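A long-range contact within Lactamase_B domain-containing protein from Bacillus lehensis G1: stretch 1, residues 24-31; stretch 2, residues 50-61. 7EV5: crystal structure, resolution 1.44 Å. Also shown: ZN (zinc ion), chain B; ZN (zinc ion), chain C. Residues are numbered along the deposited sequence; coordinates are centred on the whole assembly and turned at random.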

# COMPACT_ATOMS: atom_id res chain seq x y z
N ALA A 24 9.80 12.90 -1.50
CA ALA A 24 9.34 11.62 -0.98
C ALA A 24 7.95 11.26 -1.49
O ALA A 24 7.13 12.13 -1.80
N VAL A 25 7.69 9.96 -1.51
CA VAL A 25 6.38 9.38 -1.80
C VAL A 25 5.99 8.53 -0.59
O VAL A 25 6.79 7.74 -0.10
N ILE A 26 4.75 8.71 -0.12
CA ILE A 26 4.24 8.04 1.07
C ILE A 26 3.26 6.96 0.62
O ILE A 26 2.36 7.25 -0.17
N PHE A 27 3.42 5.74 1.14
CA PHE A 27 2.49 4.65 0.89
C PHE A 27 1.79 4.28 2.18
O PHE A 27 2.44 4.12 3.22
N ASP A 28 0.47 4.13 2.11
CA ASP A 28 -0.32 3.53 3.18
C ASP A 28 -0.07 4.08 4.58
O ASP A 28 0.34 3.33 5.48
N PRO A 29 -0.28 5.38 4.80
CA PRO A 29 -0.17 5.93 6.16
C PRO A 29 -1.37 5.55 7.02
O PRO A 29 -2.42 6.19 6.95
N GLY A 30 -1.21 4.49 7.81
CA GLY A 30 -2.36 3.79 8.36
C GLY A 30 -2.80 4.19 9.75
O GLY A 30 -3.94 3.94 10.13
N GLY A 31 -1.90 4.80 10.52
CA GLY A 31 -2.18 5.17 11.89
C GLY A 31 -1.03 6.01 12.40
O GLY A 31 -0.10 6.34 11.66
N ILE A 50 0.44 10.76 -1.56
CA ILE A 50 0.10 9.54 -0.83
C ILE A 50 -0.44 8.55 -1.86
O ILE A 50 -1.41 8.85 -2.56
N LEU A 51 0.20 7.39 -1.95
CA LEU A 51 -0.25 6.31 -2.82
C LEU A 51 -0.80 5.20 -1.93
O LEU A 51 -0.10 4.71 -1.04
N LEU A 52 -2.05 4.82 -2.16
CA LEU A 52 -2.68 3.79 -1.36
C LEU A 52 -2.71 2.49 -2.14
O LEU A 52 -3.21 2.44 -3.27
N THR A 53 -2.18 1.42 -1.53
CA THR A 53 -2.35 0.11 -2.14
C THR A 53 -3.80 -0.31 -2.12
O THR A 53 -4.28 -0.98 -3.05
N HIS A 54 -4.52 0.05 -1.06
CA HIS A 54 -5.93 -0.23 -0.88
C HIS A 54 -6.43 0.59 0.29
O HIS A 54 -5.65 1.25 0.99
N ALA A 55 -7.74 0.54 0.52
CA ALA A 55 -8.39 1.46 1.45
C ALA A 55 -8.93 0.78 2.70
O ALA A 55 -9.82 1.34 3.36
N HIS A 56 -8.41 -0.38 3.05
CA HIS A 56 -8.73 -0.92 4.37
C HIS A 56 -8.29 0.07 5.45
O HIS A 56 -7.30 0.80 5.30
N PHE A 57 -9.06 0.08 6.55
CA PHE A 57 -8.87 1.08 7.60
C PHE A 57 -7.42 1.14 8.10
O PHE A 57 -6.93 2.21 8.47
N ASP A 58 -6.74 -0.01 8.17
CA ASP A 58 -5.40 -0.05 8.74
C ASP A 58 -4.35 0.56 7.82
O ASP A 58 -3.20 0.70 8.23
N HIS A 59 -4.74 0.93 6.61
CA HIS A 59 -3.84 1.59 5.67
C HIS A 59 -4.14 3.07 5.47
O HIS A 59 -3.40 3.74 4.74
N ILE A 60 -5.19 3.61 6.11
CA ILE A 60 -5.69 4.94 5.79
C ILE A 60 -5.88 5.84 7.00
O ILE A 60 -6.27 7.00 6.83
N GLY A 61 -5.62 5.35 8.21
CA GLY A 61 -5.99 6.12 9.40
C GLY A 61 -5.26 7.44 9.54
O GLY A 61 -5.77 8.36 10.18

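The unusual feature of this contact is a single buried carboxylate, Asp 28, that ties the strand-end loop of one stretch to the zinc-binding loop of the other. Its CA-to-CB bond runs sideways, but chi1 of -65° (m) and chi2 of 3° bring the carboxylate nearer. OD1 of Asp 28 accepts from Thr 53 N at 2.8 Å (163° at H). OD2 of Asp 28 accepts twice, from Thr 53 OG1 at 2.6 Å and from His 59 ND1 at 2.8 Å (156°), near the imidazole plane. With ND1 so engaged, His 59 (chi1 m) places NE2 2.1 Å from the chain C zinc, making Asp 28 a second-shell residue.

Thr 53, chi1 p, extends the network: its OG1 accepts from His 54 ND1 at 3.0 Å, while His 54 NE2 binds the chain B zinc at 2.1 Å. His 56 ND1 (2.1 Å) also ligates that ion, and Asp 58 OD2 (2.3 Å) ligates the chain C zinc. Water 2 bridges the metals, its O lying 1.9 Å from ZN of chain B and 2.0 Å from ZN of chain C.

Apolar packing follows the parallel strand register. Ile 26 and Ile 50, both m,t, share one sheet face, with Ile 26 CB 4.4 Å from Ile 50 CG1. Phe 27 (m) and Leu 51 (m,t) share the other; Leu 51 CD1 meets Phe 27 CE1 obliquely at 3.6 Å and Val 25 CG1 at 3.8 Å. Pro 29 CD packs against Ile 50 CG2 (3.7 Å) and Leu 52 CD2 (3.9 Å).

Gly 30 lies close against the second stretch, its CA 3.2 Å from Asp 58 O; an ideal CB would sit 2.0 Å from that same Asp 58 O, a clash. Water 1 donates to Gly 30 O (2.6 Å from its O) and Phe 57 O (2.9 Å), bridging the stretches.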

# COMPACT_ATOMS: atom_id res chain seq x y z
CB ALA A 24 9.32 11.63 0.55
CB VAL A 25 6.42 8.52 -3.09
CG1 VAL A 25 5.05 7.95 -3.42
CG2 VAL A 25 6.92 9.36 -4.25
CB ILE A 26 3.54 9.03 2.01
CG1 ILE A 26 4.50 10.14 2.47
CG2 ILE A 26 2.94 8.28 3.19
CD1 ILE A 26 3.81 11.28 3.23
CB PHE A 27 3.22 3.40 0.39
CG PHE A 27 3.90 3.61 -0.92
CD1 PHE A 27 3.27 3.28 -2.11
CD2 PHE A 27 5.17 4.15 -0.97
CE1 PHE A 27 3.91 3.48 -3.32
CE2 PHE A 27 5.81 4.37 -2.18
CZ PHE A 27 5.18 4.03 -3.35
CB ASP A 28 -0.16 2.01 3.18
CG ASP A 28 -0.70 1.35 1.93
OD1 ASP A 28 -1.17 2.04 1.01
OD2 ASP A 28 -0.65 0.09 1.86
CB PRO A 29 -0.10 7.44 5.90
CG PRO A 29 -0.92 7.65 4.67
CD PRO A 29 -0.79 6.37 3.84
CB ILE A 50 -0.97 9.80 0.24
CG1 ILE A 50 -0.43 10.76 1.30
CG2 ILE A 50 -1.44 8.49 0.86
CD1 ILE A 50 -1.51 11.38 2.14
CB LEU A 51 0.91 5.78 -3.67
CG LEU A 51 1.61 6.75 -4.63
CD1 LEU A 51 2.55 6.00 -5.56
CD2 LEU A 51 0.62 7.60 -5.41
CB LEU A 52 -4.10 4.19 -0.98
CG LEU A 52 -4.22 5.41 -0.07
CD1 LEU A 52 -5.68 5.70 0.17
CD2 LEU A 52 -3.46 5.22 1.25
CB THR A 53 -1.47 -0.94 -1.45
OG1 THR A 53 -1.91 -1.14 -0.10
CG2 THR A 53 -0.01 -0.54 -1.48
CB HIS A 54 -6.24 -1.74 -0.76
CG HIS A 54 -5.72 -2.43 0.48
ND1 HIS A 54 -4.39 -2.44 0.84
CD2 HIS A 54 -6.36 -3.20 1.39
CE1 HIS A 54 -4.23 -3.18 1.93
NE2 HIS A 54 -5.42 -3.64 2.29
CB ALA A 55 -9.47 2.28 0.75
CB HIS A 56 -8.02 -2.26 4.60
CG HIS A 56 -8.73 -3.42 4.00
ND1 HIS A 56 -8.08 -4.56 3.61
CD2 HIS A 56 -10.04 -3.62 3.72
CE1 HIS A 56 -8.95 -5.43 3.13
NE2 HIS A 56 -10.15 -4.88 3.18
CB PHE A 57 -9.82 0.80 8.77
CG PHE A 57 -9.43 -0.40 9.59
CD1 PHE A 57 -8.68 -0.26 10.76
CD2 PHE A 57 -9.80 -1.68 9.19
CE1 PHE A 57 -8.32 -1.37 11.51
CE2 PHE A 57 -9.43 -2.80 9.93
CZ PHE A 57 -8.69 -2.64 11.09
CB ASP A 58 -5.03 -1.49 9.15
CG ASP A 58 -5.07 -2.47 7.99
OD1 ASP A 58 -6.14 -2.59 7.35
OD2 ASP A 58 -4.02 -3.12 7.75
CB HIS A 59 -3.86 0.86 4.31
CG HIS A 59 -3.40 -0.56 4.42
ND1 HIS A 59 -2.21 -1.02 3.90
CD2 HIS A 59 -3.96 -1.62 5.06
CE1 HIS A 59 -2.06 -2.29 4.20
NE2 HIS A 59 -3.10 -2.68 4.92
CB ILE A 60 -7.00 4.90 4.98
CG1 ILE A 60 -8.13 4.38 5.87
CG2 ILE A 60 -6.81 4.07 3.71
CD1 ILE A 60 -9.51 4.53 5.27
ZN ZN B . -6.01 -4.97 3.75
ZN ZN C . -3.53 -4.45 5.88
O HOH W 1 -6.17 2.98 11.13
O HOH W 2 -5.50 -4.65 5.59